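Local coordinates for protein PaxB (Photorhabdus luminescens, PDB 6EK4) that probably serves as one component of a two-component alpha-helical pore-forming toxin of the YaxAB type, which perforates target membranes, at residues Ala130-Ser141 and Arg295-Glu306; Leu196-Pro205 and Lys243-Ala251. All coordinates share one frame; numbering follows the deposited sequence.

Contact 1: Ala130-Ser141 and Arg295-Glu306; sequences ANLMASRIADVS and RTTLLLQAAKLE
Two long side chains of helix 247-321, Glu306 and Arg295, leave with CG opposite the backbone N (chi1 -173° in Glu306) and reach helix 101-141 at the two ends of this contact. Glu306 runs on extended and lies as a knob among Ala130, Met133, Ala134 and Ile137, with OE2 3.4 Å from Ala134 CB. Arg295 bends at chi3 (65°), which delivers NH1 to Val140 O at 2.8 Å. That bond lies in the carbonyl plane, while the oxygen sits somewhat out of the guanidinium plane. NH1 also reaches Val143 O, and a salt bridge from NH2 to Asp292 helps fix the group's rotation. Between these ends the core is aliphatic. Ile137 fits among Leu299, Ala302, Ala303 and Glu306, its CG1 3.9 Å from Ala302 CB. Leu299 CD2 meets Ile137 CG2 at 3.6 Å and also points tip to tip at Val140 CG2. Met133 lays CG against Ala302 O and turns CE to Leu305 CD1, 4.0 Å away. The axes of segments 130-141 and 295-306 approach to 9.1 Å at 158°, and with its reciprocal knobs-into-holes this is antiparallel, coiled-coil-like packing of helices 101-141 and 247-321.

Contact 2: Leu196-Pro205 and Lys243-Ala251; sequences LADMFKDYIP and KGLKYIELA
Ile204 N gives its proton to Leu245 O at 2.8 Å, in a bond that is straight at the hydrogen (180°). Two residues further on, Tyr247 N donates to Asp202 O at 3.2 Å. Both donors lie nearly in line with the acceptor's C=O, but the second bond is bent at the hydrogen (150°). These two bonds flank Tyr203 and Lys246, the non-hydrogen-bonded pair of a single antiparallel bridge. Water extends the seam in both directions: one molecule donates to Ile204 O and accepts from Leu245 N, the other does the same between Asp202 O and Ile248 N. The hydroxyl of Tyr247 ends among backbone carbonyls, 3.0 Å from Phe200 O and 3.1 Å from both Leu196 O and Tyr203 O, so its one proton has several candidate acceptors.

Outward from this polar core, the Tyr247 ring is sandwiched. Ala197 CB stands over one face, 4.1 Å from the ring centroid in a CH-pi contact. Ile204 N lies over the opposite face toward its rim, and Ile204 CG1 packs 3.4 Å from Tyr247 CD1. Ile204 then sends CD1 to Leu245 CD2 (3.8 Å) and Leu250 CD2, continuing inward to Ile227 and Val231 of helix 217-237. On the outer side Lys246, at the N-cap position of helix 247-321, has CG over the Tyr203 ring face; its chain, extended beyond CG, carries CE to OH. Gly244 O lies at that ring's edge. An isolated beta bridge thus clasps the loop after helix 196-199 to the start of this long helix, at one end of the elongated, almost wholly helical molecule.

The two contacts lie far apart on one elongated molecule: their centres are 84 Å from each other and their nearest atoms about 62 Å. What joins them is helix 247-321, whose first turn and preceding loop belong to contact 2 and whose later part, 295-306, belongs to contact 1. In sequence the order is 130-141, 196-205, 243-251, 295-306, so contact 2 is nested inside the loop that contact 1 closes. The centre of contact 1 is about 20 Å from the chain's centre, that of contact 2 about 65 Å. One long helix spanning both is consistent with the elongated form of an alpha-helical pore-forming toxin component.

Contact 1: Ala130-Ser141 and Arg295-Glu306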
# COMPACT_ATOMS: atom_id res chain seq x y z
N ALA A 130 -20.83 -1.45 -21.44
CA ALA A 130 -20.75 -2.59 -20.53
C ALA A 130 -19.62 -3.53 -20.94
O ALA A 130 -18.82 -3.95 -20.10
CB ALA A 130 -22.07 -3.34 -20.50
N ASN A 131 -19.55 -3.85 -22.23
CA ASN A 131 -18.50 -4.72 -22.76
C ASN A 131 -17.11 -4.08 -22.64
O ASN A 131 -16.12 -4.78 -22.42
CB ASN A 131 -18.78 -5.07 -24.23
CG ASN A 131 -20.03 -5.92 -24.40
OD1 ASN A 131 -20.75 -6.20 -23.44
ND2 ASN A 131 -20.29 -6.34 -25.63
N LEU A 132 -17.06 -2.76 -22.80
CA LEU A 132 -15.81 -2.01 -22.64
C LEU A 132 -15.34 -2.05 -21.19
O LEU A 132 -14.17 -2.35 -20.93
CB LEU A 132 -16.00 -0.56 -23.10
CG LEU A 132 -14.83 0.42 -22.91
CD1 LEU A 132 -13.53 -0.16 -23.46
CD2 LEU A 132 -15.14 1.75 -23.57
N MET A 133 -16.23 -1.74 -20.26
CA MET A 133 -15.91 -1.76 -18.83
C MET A 133 -15.54 -3.17 -18.36
O MET A 133 -14.71 -3.34 -17.47
CB MET A 133 -17.07 -1.22 -18.00
CG MET A 133 -16.81 -1.11 -16.50
SD MET A 133 -15.34 -0.15 -16.06
CE MET A 133 -15.84 1.50 -16.56
N ALA A 134 -16.15 -4.19 -18.98
CA ALA A 134 -15.82 -5.58 -18.69
C ALA A 134 -14.41 -5.93 -19.16
O ALA A 134 -13.70 -6.68 -18.49
CB ALA A 134 -16.83 -6.51 -19.33
N SER A 135 -14.01 -5.39 -20.30
CA SER A 135 -12.65 -5.58 -20.83
C SER A 135 -11.61 -4.89 -19.95
O SER A 135 -10.48 -5.38 -19.82
CB SER A 135 -12.54 -5.06 -22.26
OG SER A 135 -13.31 -5.86 -23.15
N ARG A 136 -11.98 -3.75 -19.37
CA ARG A 136 -11.09 -3.02 -18.46
C ARG A 136 -10.93 -3.77 -17.15
O ARG A 136 -9.82 -3.89 -16.63
CB ARG A 136 -11.63 -1.61 -18.20
CG ARG A 136 -11.67 -0.72 -19.43
CD ARG A 136 -10.29 -0.21 -19.81
NE ARG A 136 -10.23 0.16 -21.22
CZ ARG A 136 -10.04 -0.69 -22.23
NH1 ARG A 136 -9.90 -2.00 -22.02
NH2 ARG A 136 -10.00 -0.23 -23.48
N ILE A 137 -12.04 -4.27 -16.61
CA ILE A 137 -12.04 -5.07 -15.39
C ILE A 137 -11.18 -6.32 -15.55
O ILE A 137 -10.45 -6.70 -14.64
CB ILE A 137 -13.49 -5.47 -14.97
CG1 ILE A 137 -14.23 -4.24 -14.44
CG2 ILE A 137 -13.48 -6.57 -13.92
CD1 ILE A 137 -15.74 -4.39 -14.42
N ALA A 138 -11.26 -6.95 -16.72
CA ALA A 138 -10.47 -8.14 -17.01
C ALA A 138 -8.98 -7.83 -17.01
O ALA A 138 -8.18 -8.58 -16.45
CB ALA A 138 -10.89 -8.75 -18.34
N ASP A 139 -8.61 -6.71 -17.64
CA ASP A 139 -7.20 -6.32 -17.77
C ASP A 139 -6.52 -6.06 -16.42
O ASP A 139 -5.40 -6.51 -16.20
CB ASP A 139 -7.07 -5.07 -18.65
CG ASP A 139 -7.24 -5.37 -20.14
OD1 ASP A 139 -7.00 -6.52 -20.56
OD2 ASP A 139 -7.61 -4.43 -20.89
N VAL A 140 -7.20 -5.35 -15.52
CA VAL A 140 -6.63 -5.03 -14.21
C VAL A 140 -6.59 -6.24 -13.27
O VAL A 140 -5.63 -6.41 -12.53
CB VAL A 140 -7.37 -3.86 -13.50
CG1 VAL A 140 -7.37 -2.61 -14.38
CG2 VAL A 140 -8.79 -4.24 -13.10
N SER A 141 -7.63 -7.07 -13.32
CA SER A 141 -7.77 -8.20 -12.40
C SER A 141 -6.90 -9.41 -12.76
O SER A 141 -6.50 -10.16 -11.87
CB SER A 141 -9.23 -8.64 -12.31
OG SER A 141 -9.70 -9.10 -13.56
N ARG A 295 -6.97 -2.23 -5.69
CA ARG A 295 -7.54 -2.83 -6.90
C ARG A 295 -8.91 -3.46 -6.61
O ARG A 295 -9.82 -3.35 -7.42
CB ARG A 295 -6.60 -3.88 -7.49
CG ARG A 295 -7.17 -4.58 -8.71
CD ARG A 295 -6.14 -5.45 -9.42
NE ARG A 295 -5.70 -6.57 -8.59
CZ ARG A 295 -4.94 -7.57 -9.02
NH1 ARG A 295 -4.53 -7.62 -10.29
NH2 ARG A 295 -4.60 -8.54 -8.18
N THR A 296 -9.03 -4.12 -5.47
CA THR A 296 -10.30 -4.71 -5.04
C THR A 296 -11.36 -3.62 -4.84
O THR A 296 -12.52 -3.82 -5.19
CB THR A 296 -10.13 -5.52 -3.74
OG1 THR A 296 -9.17 -6.56 -3.95
CG2 THR A 296 -11.46 -6.14 -3.31
N THR A 297 -10.95 -2.48 -4.28
CA THR A 297 -11.86 -1.37 -4.02
C THR A 297 -12.42 -0.76 -5.30
O THR A 297 -13.62 -0.50 -5.40
CB THR A 297 -11.19 -0.27 -3.18
OG1 THR A 297 -10.83 -0.80 -1.89
CG2 THR A 297 -12.11 0.93 -2.99
N LEU A 298 -11.55 -0.52 -6.29
CA LEU A 298 -11.97 0.10 -7.55
C LEU A 298 -12.81 -0.85 -8.41
O LEU A 298 -13.73 -0.41 -9.09
CB LEU A 298 -10.76 0.63 -8.33
CG LEU A 298 -9.88 -0.36 -9.12
CD1 LEU A 298 -10.36 -0.55 -10.55
CD2 LEU A 298 -8.43 0.12 -9.12
N LEU A 299 -12.48 -2.14 -8.36
CA LEU A 299 -13.22 -3.16 -9.12
C LEU A 299 -14.67 -3.34 -8.64
O LEU A 299 -15.55 -3.66 -9.43
CB LEU A 299 -12.48 -4.50 -9.09
CG LEU A 299 -11.28 -4.62 -10.04
CD1 LEU A 299 -10.50 -5.89 -9.76
CD2 LEU A 299 -11.72 -4.56 -11.50
N LEU A 300 -14.90 -3.16 -7.34
CA LEU A 300 -16.26 -3.14 -6.78
C LEU A 300 -17.09 -2.03 -7.40
O LEU A 300 -18.24 -2.24 -7.77
CB LEU A 300 -16.23 -2.98 -5.25
CG LEU A 300 -16.28 -4.24 -4.38
CD1 LEU A 300 -15.50 -5.40 -4.98
CD2 LEU A 300 -15.79 -3.92 -2.97
N GLN A 301 -16.50 -0.84 -7.52
CA GLN A 301 -17.15 0.30 -8.15
C GLN A 301 -17.24 0.11 -9.66
O GLN A 301 -18.22 0.51 -10.29
CB GLN A 301 -16.40 1.60 -7.84
CG GLN A 301 -16.28 1.93 -6.36
CD GLN A 301 -17.62 2.15 -5.69
OE1 GLN A 301 -18.59 2.57 -6.32
NE2 GLN A 301 -17.68 1.89 -4.39
N ALA A 302 -16.21 -0.50 -10.24
CA ALA A 302 -16.16 -0.75 -11.69
C ALA A 302 -17.20 -1.78 -12.12
O ALA A 302 -17.82 -1.64 -13.17
CB ALA A 302 -14.77 -1.22 -12.09
N ALA A 303 -17.37 -2.83 -11.31
CA ALA A 303 -18.35 -3.87 -11.59
C ALA A 303 -19.79 -3.34 -11.54
O ALA A 303 -20.65 -3.80 -12.28
CB ALA A 303 -18.18 -5.03 -10.62
N LYS A 304 -20.03 -2.37 -10.66
CA LYS A 304 -21.35 -1.75 -10.53
C LYS A 304 -21.70 -0.88 -11.74
O LYS A 304 -22.88 -0.72 -12.07
CB LYS A 304 -21.44 -0.94 -9.24
CG LYS A 304 -21.50 -1.79 -7.98
CD LYS A 304 -21.43 -0.93 -6.72
CE LYS A 304 -21.38 -1.79 -5.46
NZ LYS A 304 -21.40 -0.97 -4.22
N LEU A 305 -20.69 -0.31 -12.39
CA LEU A 305 -20.90 0.45 -13.63
C LEU A 305 -21.32 -0.49 -14.77
O LEU A 305 -22.26 -0.20 -15.50
CB LEU A 305 -19.64 1.22 -14.03
CG LEU A 305 -19.26 2.40 -13.13
CD1 LEU A 305 -17.81 2.81 -13.38
CD2 LEU A 305 -20.18 3.59 -13.36
N GLU A 306 -20.60 -1.60 -14.91
CA GLU A 306 -20.95 -2.64 -15.88
C GLU A 306 -22.36 -3.17 -15.62
O GLU A 306 -23.14 -3.34 -16.56
CB GLU A 306 -19.95 -3.80 -15.79
CG GLU A 306 -20.12 -4.87 -16.87
CD GLU A 306 -19.30 -6.12 -16.60
OE1 GLU A 306 -18.42 -6.10 -15.71
OE2 GLU A 306 -19.53 -7.13 -17.30

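Contact 2: Leu196-Pro205 and Lys243-Ala251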
# COMPACT_ATOMS: atom_id res chain seq x y z
N LEU A 196 53.33 4.30 40.27
CA LEU A 196 53.51 2.95 40.80
C LEU A 196 54.57 2.15 40.04
O LEU A 196 55.21 1.27 40.61
CB LEU A 196 52.18 2.18 40.81
CG LEU A 196 51.32 2.34 42.07
CD1 LEU A 196 51.15 3.81 42.45
CD2 LEU A 196 49.97 1.68 41.87
N ALA A 197 54.76 2.46 38.76
CA ALA A 197 55.79 1.80 37.94
C ALA A 197 57.21 2.19 38.38
O ALA A 197 58.16 1.44 38.16
CB ALA A 197 55.58 2.12 36.47
N ASP A 198 57.34 3.37 38.98
CA ASP A 198 58.62 3.86 39.49
C ASP A 198 59.03 3.09 40.75
O ASP A 198 60.20 2.73 40.90
CB ASP A 198 58.55 5.37 39.76
CG ASP A 198 59.92 6.01 39.93
OD1 ASP A 198 59.97 7.20 40.31
OD2 ASP A 198 60.95 5.35 39.68
N MET A 199 58.08 2.86 41.65
CA MET A 199 58.33 2.10 42.88
C MET A 199 58.49 0.61 42.60
O MET A 199 59.53 0.02 42.88
CB MET A 199 57.20 2.30 43.89
CG MET A 199 57.16 3.66 44.56
SD MET A 199 56.02 3.66 45.97
CE MET A 199 56.97 2.73 47.18
N PHE A 200 57.43 0.01 42.06
CA PHE A 200 57.37 -1.43 41.85
C PHE A 200 57.78 -1.77 40.42
O PHE A 200 57.07 -1.43 39.47
CB PHE A 200 55.95 -1.96 42.13
CG PHE A 200 55.43 -1.57 43.49
CD1 PHE A 200 54.74 -0.38 43.67
CD2 PHE A 200 55.61 -2.40 44.59
CE1 PHE A 200 54.25 -0.02 44.92
CE2 PHE A 200 55.13 -2.05 45.84
CZ PHE A 200 54.44 -0.86 46.00
N LYS A 201 58.93 -2.42 40.27
CA LYS A 201 59.48 -2.73 38.95
C LYS A 201 58.65 -3.78 38.23
O LYS A 201 58.22 -4.76 38.84
CB LYS A 201 60.92 -3.24 39.07
CG LYS A 201 61.91 -2.24 39.63
CD LYS A 201 63.33 -2.79 39.56
CE LYS A 201 64.34 -1.80 40.12
NZ LYS A 201 65.74 -2.24 39.86
N ASP A 202 58.41 -3.56 36.94
CA ASP A 202 57.80 -4.55 36.04
C ASP A 202 56.37 -4.96 36.41
O ASP A 202 55.44 -4.72 35.65
CB ASP A 202 58.68 -5.80 35.93
CG ASP A 202 60.07 -5.49 35.40
OD1 ASP A 202 60.17 -4.88 34.31
OD2 ASP A 202 61.06 -5.86 36.06
N TYR A 203 56.21 -5.59 37.58
CA TYR A 203 54.90 -6.11 38.00
C TYR A 203 54.08 -5.07 38.77
O TYR A 203 54.62 -4.26 39.51
CB TYR A 203 55.08 -7.37 38.84
CG TYR A 203 55.60 -8.54 38.04
CD1 TYR A 203 56.96 -8.81 37.97
CD2 TYR A 203 54.73 -9.35 37.32
CE1 TYR A 203 57.44 -9.88 37.23
CE2 TYR A 203 55.19 -10.42 36.57
CZ TYR A 203 56.55 -10.68 36.53
OH TYR A 203 57.02 -11.74 35.78
N ILE A 204 52.77 -5.13 38.57
CA ILE A 204 51.82 -4.26 39.26
C ILE A 204 51.78 -4.65 40.74
O ILE A 204 51.79 -5.84 41.05
CB ILE A 204 50.41 -4.37 38.63
CG1 ILE A 204 50.40 -3.78 37.22
CG2 ILE A 204 49.35 -3.66 39.48
CD1 ILE A 204 49.26 -4.27 36.35
N PRO A 205 51.75 -3.66 41.65
CA PRO A 205 51.72 -3.99 43.07
C PRO A 205 50.46 -4.74 43.49
O PRO A 205 49.38 -4.49 42.95
CB PRO A 205 51.78 -2.62 43.76
CG PRO A 205 51.31 -1.65 42.73
CD PRO A 205 51.82 -2.20 41.44
N LYS A 243 50.37 -16.27 37.57
CA LYS A 243 51.41 -15.27 37.81
C LYS A 243 50.84 -13.89 38.09
O LYS A 243 49.64 -13.66 37.95
CB LYS A 243 52.35 -15.19 36.61
CG LYS A 243 52.96 -16.53 36.19
CD LYS A 243 53.64 -16.41 34.84
CE LYS A 243 54.15 -17.76 34.36
NZ LYS A 243 54.67 -17.69 32.96
N GLY A 244 51.72 -12.96 38.47
CA GLY A 244 51.36 -11.56 38.61
C GLY A 244 51.31 -10.87 37.26
O GLY A 244 51.79 -11.41 36.26
N LEU A 245 50.73 -9.67 37.23
CA LEU A 245 50.51 -8.94 35.98
C LEU A 245 51.53 -7.82 35.81
O LEU A 245 51.75 -7.03 36.73
CB LEU A 245 49.09 -8.36 35.97
CG LEU A 245 48.58 -7.78 34.65
CD1 LEU A 245 48.48 -8.85 33.58
CD2 LEU A 245 47.23 -7.10 34.86
N LYS A 246 52.14 -7.76 34.63
CA LYS A 246 53.05 -6.67 34.29
C LYS A 246 52.26 -5.46 33.78
O LYS A 246 51.10 -5.59 33.42
CB LYS A 246 54.05 -7.10 33.21
CG LYS A 246 54.95 -8.26 33.62
CD LYS A 246 56.19 -8.32 32.74
CE LYS A 246 56.98 -9.60 32.94
NZ LYS A 246 58.32 -9.54 32.30
N TYR A 247 52.91 -4.30 33.76
CA TYR A 247 52.26 -3.07 33.27
C TYR A 247 52.02 -3.14 31.77
O TYR A 247 50.95 -2.77 31.29
CB TYR A 247 53.10 -1.84 33.61
CG TYR A 247 53.36 -1.66 35.09
CD1 TYR A 247 52.33 -1.30 35.96
CD2 TYR A 247 54.63 -1.85 35.62
CE1 TYR A 247 52.56 -1.14 37.32
CE2 TYR A 247 54.87 -1.70 36.98
CZ TYR A 247 53.84 -1.34 37.82
OH TYR A 247 54.08 -1.19 39.16
N ILE A 248 53.02 -3.63 31.03
CA ILE A 248 52.88 -3.82 29.58
C ILE A 248 51.79 -4.83 29.23
O ILE A 248 51.15 -4.72 28.18
CB ILE A 248 54.22 -4.24 28.91
CG1 ILE A 248 54.72 -5.60 29.44
CG2 ILE A 248 55.27 -3.17 29.10
CD1 ILE A 248 54.40 -6.78 28.55
N GLU A 249 51.58 -5.81 30.10
CA GLU A 249 50.52 -6.81 29.92
C GLU A 249 49.13 -6.19 30.15
O GLU A 249 48.15 -6.61 29.53
CB GLU A 249 50.74 -8.01 30.84
CG GLU A 249 51.96 -8.84 30.45
CD GLU A 249 52.30 -9.93 31.45
OE1 GLU A 249 51.43 -10.30 32.27
OE2 GLU A 249 53.44 -10.43 31.42
N LEU A 250 49.06 -5.20 31.04
CA LEU A 250 47.82 -4.46 31.27
C LEU A 250 47.41 -3.69 30.01
O LEU A 250 46.24 -3.68 29.63
CB LEU A 250 47.99 -3.49 32.45
CG LEU A 250 46.73 -2.81 32.99
CD1 LEU A 250 45.78 -3.82 33.62
CD2 LEU A 250 47.10 -1.73 34.00
N ALA A 251 48.39 -3.04 29.38
CA ALA A 251 48.16 -2.32 28.12
C ALA A 251 47.87 -3.28 26.97
O ALA A 251 47.07 -2.99 26.09
CB ALA A 251 49.37 -1.46 27.78
O HOH W 1 55.72 -3.99 32.64
O HOH W 2 50.48 -7.95 39.31